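Local coordinates for carbohydrate deacetylase Agd3 (Neosartorya fumigata, PDB 6NWZ), which probably removes acetyl groups from the fungal exopolysaccharide galactosaminogalactan as a zinc-binding carbohydrate esterase, and is required for biofilm formation, at residues A[25-30]-A[47-52]. Residues are numbered along the deposited sequence; the frame is centred on the assembly and turned at random.
Sequences SNILVI and YGIPYT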
loop_
_atom_site.group_PDB
_atom_site.type_symbol
_atom_site.label_atom_id
_atom_site.label_comp_id
_atom_site.label_asym_id
_atom_site.label_seq_id
_atom_site.Cartn_x
_atom_site.Cartn_y
_atom_site.Cartn_z
ATOM N N SER A 25 -13.317 -21.191 -6.137
ATOM C CA SER A 25 -13.271 -19.881 -5.491
ATOM C C SER A 25 -12.933 -18.746 -6.447
ATOM O O SER A 25 -12.443 -17.701 -6.000
ATOM C CB SER A 25 -12.264 -19.894 -4.339
ATOM O OG SER A 25 -12.682 -20.760 -3.300
ATOM N N ASN A 26 -13.171 -18.921 -7.741
ATOM C CA ASN A 26 -12.888 -17.872 -8.710
ATOM C C ASN A 26 -14.033 -16.865 -8.733
ATOM O O ASN A 26 -15.204 -17.249 -8.781
ATOM C CB ASN A 26 -12.681 -18.483 -10.092
ATOM C CG ASN A 26 -11.928 -17.566 -11.021
ATOM O OD1 ASN A 26 -12.519 -16.893 -11.862
ATOM N ND2 ASN A 26 -10.610 -17.527 -10.868
ATOM N N ILE A 27 -13.694 -15.579 -8.697
ATOM C CA ILE A 27 -14.693 -14.514 -8.678
ATOM C C ILE A 27 -14.941 -14.036 -10.103
ATOM O O ILE A 27 -14.005 -13.643 -10.810
ATOM C CB ILE A 27 -14.244 -13.354 -7.776
ATOM C CG1 ILE A 27 -14.093 -13.837 -6.334
ATOM C CG2 ILE A 27 -15.246 -12.219 -7.835
ATOM C CD1 ILE A 27 -15.380 -14.360 -5.736
ATOM N N LEU A 28 -16.202 -14.071 -10.529
ATOM C CA LEU A 28 -16.593 -13.617 -11.859
ATOM C C LEU A 28 -16.960 -12.137 -11.804
ATOM O O LEU A 28 -17.901 -11.749 -11.103
ATOM C CB LEU A 28 -17.764 -14.442 -12.390
ATOM C CG LEU A 28 -18.291 -14.051 -13.770
ATOM C CD1 LEU A 28 -17.178 -14.136 -14.806
ATOM C CD2 LEU A 28 -19.475 -14.927 -14.159
ATOM N N VAL A 29 -16.218 -11.315 -12.544
ATOM C CA VAL A 29 -16.428 -9.873 -12.587
ATOM C C VAL A 29 -17.024 -9.524 -13.941
ATOM O O VAL A 29 -16.404 -9.772 -14.981
ATOM C CB VAL A 29 -15.126 -9.097 -12.340
ATOM C CG1 VAL A 29 -15.349 -7.617 -12.563
ATOM C CG2 VAL A 29 -14.618 -9.356 -10.932
ATOM N N ILE A 30 -18.222 -8.942 -13.925
ATOM C CA ILE A 30 -18.968 -8.594 -15.130
ATOM C C ILE A 30 -19.076 -7.077 -15.195
ATOM O O ILE A 30 -19.568 -6.443 -14.254
ATOM C CB ILE A 30 -20.358 -9.249 -15.141
ATOM C CG1 ILE A 30 -20.227 -10.776 -15.119
ATOM C CG2 ILE A 30 -21.155 -8.790 -16.349
ATOM C CD1 ILE A 30 -21.542 -11.502 -14.992
ATOM N N TYR A 47 -6.067 -8.217 -2.609
ATOM C CA TYR A 47 -6.134 -9.369 -1.717
ATOM C C TYR A 47 -5.385 -10.565 -2.282
ATOM O O TYR A 47 -4.925 -11.421 -1.518
ATOM C CB TYR A 47 -7.588 -9.759 -1.460
ATOM C CG TYR A 47 -8.298 -8.940 -0.411
ATOM C CD1 TYR A 47 -8.705 -7.641 -0.675
ATOM C CD2 TYR A 47 -8.588 -9.479 0.836
ATOM C CE1 TYR A 47 -9.369 -6.894 0.279
ATOM C CE2 TYR A 47 -9.251 -8.742 1.798
ATOM C CZ TYR A 47 -9.640 -7.448 1.512
ATOM O OH TYR A 47 -10.301 -6.705 2.459
ATOM N N GLY A 48 -5.251 -10.642 -3.604
ATOM C CA GLY A 48 -4.725 -11.830 -4.245
ATOM C C GLY A 48 -5.772 -12.858 -4.598
ATOM O O GLY A 48 -5.424 -14.020 -4.842
ATOM N N ILE A 49 -7.042 -12.466 -4.632
ATOM C CA ILE A 49 -8.165 -13.368 -4.878
ATOM C C ILE A 49 -8.285 -13.639 -6.371
ATOM O O ILE A 49 -8.426 -12.693 -7.160
ATOM C CB ILE A 49 -9.470 -12.783 -4.316
ATOM C CG1 ILE A 49 -9.432 -12.800 -2.786
ATOM C CG2 ILE A 49 -10.674 -13.537 -4.863
ATOM C CD1 ILE A 49 -10.540 -12.021 -2.131
ATOM N N PRO A 50 -8.223 -14.898 -6.803
ATOM C CA PRO A 50 -8.364 -15.195 -8.234
ATOM C C PRO A 50 -9.729 -14.773 -8.759
ATOM O O PRO A 50 -10.758 -14.978 -8.111
ATOM C CB PRO A 50 -8.180 -16.715 -8.299
ATOM C CG PRO A 50 -7.409 -17.057 -7.073
ATOM C CD PRO A 50 -7.856 -16.088 -6.019
ATOM N N TYR A 51 -9.727 -14.177 -9.951
ATOM C CA TYR A 51 -10.949 -13.656 -10.547
ATOM C C TYR A 51 -10.889 -13.808 -12.060
ATOM O O TYR A 51 -9.814 -13.941 -12.650
ATOM C CB TYR A 51 -11.173 -12.184 -10.178
ATOM C CG TYR A 51 -10.076 -11.260 -10.663
ATOM C CD1 TYR A 51 -10.139 -10.670 -11.921
ATOM C CD2 TYR A 51 -8.977 -10.979 -9.863
ATOM C CE1 TYR A 51 -9.136 -9.829 -12.366
ATOM C CE2 TYR A 51 -7.971 -10.137 -10.300
ATOM C CZ TYR A 51 -8.056 -9.566 -11.551
ATOM O OH TYR A 51 -7.054 -8.729 -11.986
ATOM N N THR A 52 -12.066 -13.772 -12.682
ATOM C CA THR A 52 -12.205 -13.796 -14.132
ATOM C C THR A 52 -13.046 -12.600 -14.554
ATOM O O THR A 52 -14.083 -12.324 -13.943
ATOM C CB THR A 52 -12.858 -15.099 -14.612
ATOM O OG1 THR A 52 -12.081 -16.218 -14.168
ATOM C CG2 THR A 52 -12.945 -15.128 -16.125
#
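I27 lies beside Y51 and L28 beside T52 where strands 22-31 and 51-55 pair, a worked example of parallel beta pairing at the close of a beta-alpha-beta crossover. I27 uses both its N and its O toward segment 47-52: its N donates a hydrogen bond to P50 O (3.1 Å), and its O receives T52 N (2.7 Å). Two residues on, V29 N reaches T52 O at 2.7 Å, almost straight, with 174° at the hydrogen. The N26 side chain reaches across to 50-52 and meets that of T52 at about a right angle. From CB, chi1 of -160° sets CG opposite the backbone N and 3.4 Å from T52 OG1; OD1 accepts a hydrogen bond from T52 OG1, modelled so short that its length is doubtful, and ND2 lies 3.6 Å from P50 CB, beside the P50-Y51 peptide. On the face of I27 and Y51, I27 CB faces Y51 CB at 4.1 Å and I27 CG1 meets I49 CG2 at 3.7 Å. G48, with positive phi, ends helix 34-47 in a Schellman motif, and extended I49 and P50 lead on to the strand. That helix covers I27, V29 and Y51 through L44, while L237 of helix 224-237 also touches I27; on the other edge of strand 22-31, L28 pairs with strand 76-80 in the CBM87 region.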